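Local coordinates for protein glucanase (Clostridium thermocellum, PDB 5GXX) that probably hydrolyses internal beta-1,4-glucosidic bonds of cellulose as a family 9 endoglucanase of the cellulosome, at residues A[444-456]-A[576-588]. The protein carries 1 engineered substitution. Numbering follows the deposited sequence.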
loop_
_atom_site.group_PDB
_atom_site.type_symbol
_atom_site.label_atom_id
_atom_site.label_comp_id
_atom_site.label_asym_id
_atom_site.label_seq_id
_atom_site.Cartn_x
_atom_site.Cartn_y
_atom_site.Cartn_z
ATOM N N ASP A 444 32.160 -4.433 -2.107
ATOM C CA ASP A 444 31.297 -4.083 -3.226
ATOM C C ASP A 444 30.774 -2.670 -2.991
ATOM O O ASP A 444 31.216 -2.002 -2.052
ATOM C CB ASP A 444 30.255 -5.166 -3.566
ATOM C CG ASP A 444 29.550 -5.752 -2.350
ATOM O OD1 ASP A 444 29.377 -5.049 -1.334
ATOM O OD2 ASP A 444 29.124 -6.925 -2.436
ATOM N N ASP A 445 29.906 -2.178 -3.873
ATOM C CA ASP A 445 29.477 -0.780 -3.803
ATOM C C ASP A 445 28.527 -0.501 -2.641
ATOM O O ASP A 445 27.659 -1.320 -2.320
ATOM C CB ASP A 445 28.888 -0.341 -5.147
ATOM C CG ASP A 445 29.928 -0.283 -6.258
ATOM O OD1 ASP A 445 31.103 0.084 -6.016
ATOM O OD2 ASP A 445 29.549 -0.594 -7.407
ATOM N N GLU A 446 28.762 0.615 -1.962
ATOM C CA GLU A 446 27.992 0.969 -0.765
ATOM C C GLU A 446 26.938 2.058 -0.975
ATOM O O GLU A 446 25.746 1.829 -0.762
ATOM C CB GLU A 446 28.923 1.335 0.390
ATOM C CG GLU A 446 29.803 0.180 0.853
ATOM C CD GLU A 446 30.738 0.588 1.967
ATOM O OE1 GLU A 446 31.694 1.353 1.729
ATOM O OE2 GLU A 446 30.526 0.119 3.108
ATOM N N PHE A 447 27.387 3.238 -1.384
ATOM C CA PHE A 447 26.497 4.348 -1.704
ATOM C C PHE A 447 26.540 4.594 -3.201
ATOM O O PHE A 447 27.614 4.803 -3.774
ATOM C CB PHE A 447 26.951 5.610 -0.966
ATOM C CG PHE A 447 26.814 5.516 0.535
ATOM C CD1 PHE A 447 27.825 4.942 1.307
ATOM C CD2 PHE A 447 25.649 5.942 1.161
ATOM C CE1 PHE A 447 27.693 4.858 2.680
ATOM C CE2 PHE A 447 25.487 5.850 2.531
ATOM C CZ PHE A 447 26.512 5.291 3.300
ATOM N N PHE A 448 25.362 4.610 -3.823
ATOM C CA PHE A 448 25.296 4.742 -5.272
ATOM C C PHE A 448 23.862 5.021 -5.700
ATOM O O PHE A 448 22.926 4.704 -4.968
ATOM C CB PHE A 448 25.814 3.464 -5.946
ATOM C CG PHE A 448 25.096 2.221 -5.519
ATOM C CD1 PHE A 448 23.985 1.772 -6.225
ATOM C CD2 PHE A 448 25.562 1.476 -4.444
ATOM C CE1 PHE A 448 23.318 0.619 -5.840
ATOM C CE2 PHE A 448 24.905 0.325 -4.057
ATOM C CZ PHE A 448 23.784 -0.109 -4.762
ATOM N N VAL A 449 23.706 5.587 -6.889
ATOM C CA VAL A 449 22.384 5.710 -7.506
ATOM C C VAL A 449 22.076 4.565 -8.471
ATOM O O VAL A 449 22.933 4.170 -9.272
ATOM C CB VAL A 449 22.283 7.032 -8.272
ATOM C CG1 VAL A 449 20.974 7.100 -9.049
ATOM C CG2 VAL A 449 22.425 8.191 -7.310
ATOM N N GLU A 450 20.845 4.067 -8.396
ATOM C CA GLU A 450 20.264 3.255 -9.447
ATOM C C GLU A 450 19.282 4.170 -10.174
ATOM O O GLU A 450 18.487 4.845 -9.526
ATOM C CB GLU A 450 19.494 2.070 -8.872
ATOM C CG GLU A 450 20.334 1.124 -8.014
ATOM C CD GLU A 450 19.486 0.080 -7.310
ATOM O OE1 GLU A 450 18.666 0.449 -6.438
ATOM O OE2 GLU A 450 19.653 -1.118 -7.633
ATOM N N ALA A 451 19.337 4.188 -11.504
ATOM C CA ALA A 451 18.466 5.075 -12.280
ATOM C C ALA A 451 17.880 4.392 -13.503
ATOM O O ALA A 451 18.393 3.377 -13.958
ATOM C CB ALA A 451 19.221 6.332 -12.687
ATOM N N ALA A 452 16.775 4.941 -14.002
ATOM C CA ALA A 452 16.113 4.466 -15.205
ATOM C C ALA A 452 15.466 5.668 -15.874
ATOM O O ALA A 452 15.118 6.666 -15.227
ATOM C CB ALA A 452 15.064 3.405 -14.887
ATOM N N ILE A 453 15.341 5.568 -17.194
ATOM C CA ILE A 453 14.516 6.513 -17.935
ATOM C C ILE A 453 13.068 6.183 -17.597
ATOM O O ILE A 453 12.573 5.092 -17.905
ATOM C CB ILE A 453 14.765 6.419 -19.444
ATOM C CG1 ILE A 453 16.226 6.737 -19.745
ATOM C CG2 ILE A 453 13.822 7.367 -20.181
ATOM C CD1 ILE A 453 16.740 6.108 -21.029
ATOM N N ASN A 454 12.403 7.103 -16.905
ATOM C CA ASN A 454 11.023 6.875 -16.507
ATOM C C ASN A 454 10.065 7.235 -17.647
ATOM O O ASN A 454 9.014 6.611 -17.821
ATOM C CB ASN A 454 10.702 7.636 -15.220
ATOM C CG ASN A 454 9.520 7.048 -14.474
ATOM O OD1 ASN A 454 9.524 5.877 -14.094
ATOM N ND2 ASN A 454 8.497 7.862 -14.265
ATOM N N GLN A 455 10.449 8.241 -18.423
ATOM C CA GLN A 455 9.727 8.636 -19.627
ATOM C C GLN A 455 10.642 9.542 -20.432
ATOM O O GLN A 455 11.287 10.437 -19.884
ATOM C CB GLN A 455 8.450 9.404 -19.282
ATOM C CG GLN A 455 7.483 9.528 -20.454
ATOM C CD GLN A 455 6.221 10.305 -20.110
ATOM O OE1 GLN A 455 5.874 10.473 -18.936
ATOM N NE2 GLN A 455 5.523 10.779 -21.139
ATOM N N ALA A 456 10.684 9.309 -21.740
ATOM C CA ALA A 456 11.422 10.168 -22.656
ATOM C C ALA A 456 10.393 10.840 -23.556
ATOM O O ALA A 456 9.367 10.250 -23.882
ATOM C CB ALA A 456 12.404 9.349 -23.476
ATOM N N LEU A 576 21.659 4.585 -19.554
ATOM C CA LEU A 576 20.371 4.390 -18.883
ATOM C C LEU A 576 19.393 3.644 -19.779
ATOM O O LEU A 576 19.343 3.869 -20.990
ATOM C CB LEU A 576 19.731 5.706 -18.418
ATOM C CG LEU A 576 20.455 6.507 -17.332
ATOM C CD1 LEU A 576 19.594 7.686 -16.895
ATOM C CD2 LEU A 576 20.804 5.624 -16.138
ATOM N N THR A 577 18.646 2.735 -19.165
ATOM C CA THR A 577 17.577 2.029 -19.855
ATOM C C THR A 577 16.292 2.331 -19.089
ATOM O O THR A 577 16.272 3.192 -18.209
ATOM C CB THR A 577 17.818 0.499 -19.893
ATOM O OG1 THR A 577 17.744 -0.033 -18.562
ATOM C CG2 THR A 577 19.167 0.158 -20.526
ATOM N N ARG A 578 15.237 1.597 -19.418
ATOM C CA ARG A 578 13.941 1.755 -18.775
ATOM C C ARG A 578 13.812 0.876 -17.535
ATOM O O ARG A 578 12.775 0.882 -16.870
ATOM C CB ARG A 578 12.819 1.508 -19.792
ATOM C CG ARG A 578 12.712 2.662 -20.788
ATOM C CD ARG A 578 11.563 2.533 -21.779
ATOM N NE ARG A 578 10.959 3.834 -22.082
ATOM C CZ ARG A 578 11.577 4.866 -22.654
ATOM N NH1 ARG A 578 12.857 4.794 -23.012
ATOM N NH2 ARG A 578 10.903 5.990 -22.869
ATOM N N GLU A 579 14.871 0.128 -17.222
ATOM C CA GLU A 579 14.923 -0.671 -16.001
ATOM C C GLU A 579 15.980 -0.079 -15.077
ATOM O O GLU A 579 17.041 0.343 -15.548
ATOM C CB GLU A 579 15.243 -2.138 -16.297
ATOM C CG GLU A 579 14.143 -2.831 -17.099
ATOM C CD GLU A 579 12.830 -2.925 -16.331
ATOM O OE1 GLU A 579 12.743 -3.724 -15.371
ATOM O OE2 GLU A 579 11.877 -2.202 -16.690
ATOM N N LEU A 580 15.689 -0.049 -13.779
ATOM C CA LEU A 580 16.626 0.488 -12.798
ATOM C C LEU A 580 17.959 -0.236 -12.865
ATOM O O LEU A 580 17.994 -1.466 -12.916
ATOM C CB LEU A 580 16.069 0.348 -11.385
ATOM C CG LEU A 580 15.051 1.420 -11.006
ATOM C CD1 LEU A 580 14.372 0.953 -9.730
ATOM C CD2 LEU A 580 15.716 2.780 -10.828
ATOM N N ALA A 581 19.040 0.535 -12.876
ATOM C CA ALA A 581 20.386 -0.023 -12.837
ATOM C C ALA A 581 21.322 0.957 -12.154
ATOM O O ALA A 581 21.186 2.168 -12.321
ATOM C CB ALA A 581 20.881 -0.311 -14.235
ATOM N N LYS A 582 22.288 0.427 -11.406
ATOM C CA LYS A 582 23.353 1.255 -10.855
ATOM C C LYS A 582 24.016 2.059 -11.972
ATOM O O LYS A 582 24.270 1.538 -13.063
ATOM C CB LYS A 582 24.405 0.380 -10.163
ATOM C CG LYS A 582 25.486 1.172 -9.442
ATOM C CD LYS A 582 26.344 0.263 -8.549
ATOM C CE LYS A 582 26.982 -0.845 -9.365
ATOM N NZ LYS A 582 27.636 -1.852 -8.477
ATOM N N THR A 583 24.272 3.333 -11.705
ATOM C CA THR A 583 24.982 4.164 -12.663
ATOM C C THR A 583 26.109 4.951 -12.016
ATOM O O THR A 583 25.929 5.630 -10.997
ATOM C CB THR A 583 24.075 5.150 -13.442
ATOM O OG1 THR A 583 24.906 6.056 -14.177
ATOM C CG2 THR A 583 23.153 5.952 -12.498
ATOM N N LYS A 584 27.268 4.905 -12.660
ATOM C CA LYS A 584 28.391 5.665 -12.140
ATOM C C LYS A 584 28.358 7.116 -12.594
ATOM O O LYS A 584 29.124 7.934 -12.089
ATOM C CB LYS A 584 29.706 4.989 -12.534
ATOM C CG LYS A 584 30.037 5.121 -14.012
ATOM C CD LYS A 584 31.129 4.128 -14.370
ATOM C CE LYS A 584 31.917 4.613 -15.564
ATOM N NZ LYS A 584 33.249 3.949 -15.549
ATOM N N TYR A 585 27.434 7.443 -13.502
ATOM C CA TYR A 585 27.351 8.790 -14.069
ATOM C C TYR A 585 26.433 9.787 -13.349
ATOM O O TYR A 585 26.274 10.931 -13.797
ATOM C CB TYR A 585 27.021 8.707 -15.559
ATOM C CG TYR A 585 27.926 7.783 -16.335
ATOM C CD1 TYR A 585 29.237 8.152 -16.630
ATOM C CD2 TYR A 585 27.467 6.552 -16.793
ATOM C CE1 TYR A 585 30.076 7.316 -17.355
ATOM C CE2 TYR A 585 28.296 5.712 -17.524
ATOM C CZ TYR A 585 29.594 6.099 -17.795
ATOM O OH TYR A 585 30.412 5.261 -18.521
ATOM N N MET A 586 25.825 9.343 -12.252
ATOM C CA MET A 586 25.129 10.225 -11.314
ATOM C C MET A 586 25.862 10.126 -9.972
ATOM O O MET A 586 25.438 9.425 -9.052
ATOM C CB MET A 586 23.640 9.879 -11.201
ATOM C CG MET A 586 22.870 10.022 -12.527
ATOM S SD MET A 586 21.130 9.509 -12.500
ATOM C CE MET A 586 20.509 10.532 -11.165
ATOM N N PRO A 587 27.000 10.832 -9.877
ATOM C CA PRO A 587 27.875 10.640 -8.718
ATOM C C PRO A 587 27.232 11.056 -7.401
ATOM O O PRO A 587 26.418 11.981 -7.353
ATOM C CB PRO A 587 29.090 11.512 -9.052
ATOM C CG PRO A 587 28.540 12.585 -9.950
ATOM C CD PRO A 587 27.531 11.858 -10.794
ATOM N N VAL A 588 27.609 10.342 -6.345
ATOM C CA VAL A 588 27.115 10.577 -4.995
ATOM C C VAL A 588 28.198 11.280 -4.194
ATOM O O VAL A 588 29.388 10.957 -4.341
ATOM C CB VAL A 588 26.766 9.237 -4.333
ATOM C CG1 VAL A 588 26.297 9.453 -2.893
ATOM C CG2 VAL A 588 25.712 8.471 -5.157
HETATM O O HOH W 1 25.718 6.640 -8.458
HETATM O O HOH W 2 18.487 -1.970 -9.935
HETATM O O HOH W 3 18.951 2.195 -16.299
HETATM O O HOH W 4 11.187 2.996 -17.152
#
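Lys582 reaches Phe448 and Asp445 because its CG lies anti to the backbone N (chi1 -174°) and its chain turns at chi3 (58°), while Phe448, with CG between backbone N and carbonyl carbon (chi1 56°), presents its ring to the lysine chain. The two side chains cross at about a right angle, Lys582 CD resting over one face of the Phe448 ring, offset toward the rim and 4.0 Å from the centroid, in a CH-pi contact. Lys582 NZ continues to Asp445 OD2, an unusually short 2.5 Å away, entering on the anti lone pair in a salt bridge. A long aliphatic chain with a charged end suits this exposed position, apolar where its methylenes lie over the ring and ionic at its end. Glu450 lies on the same face as Lys582, but its carboxylate turns to Asn468 and Arg470, and a water bonded to its OE2 also gives a weak bond to Leu580 O.

The opposite face is largely apolar. Ala451, small enough to leave room for larger neighbours, sets CB 3.7 Å from Met586 SD and also meets Leu576 CD2 and the methyl CG2 of Thr583; Val449 CG2 packs on Val588 CG2 at 3.9 Å. Val449 and Met586 both reach Tyr483 of the facing sheet. Backbone bonds tie the strands: Ala451 and Ala581 exchange a reciprocal pair, Ala451 N to Ala581 O being 2.9 Å, and Thr583 N binds Val449 O. On either side of the Ala451-Ala581 pair, waters bridge the backbones: one bonds to Val449 N, Thr583 O and Met586 O, and another links Ile453 O to Arg578 O. Ile453 N bonds directly to Thr577 O (2.7 Å), and Ile453 CG2 lies against one face of the Arg578 guanidinium.

Strand 447-456, paired also with 460-469, thus receives a short antiparallel partner whose following chain passes into the second sheet at 588-590, as expected of the beta-sandwich fold of family 3 cellulose-binding modules.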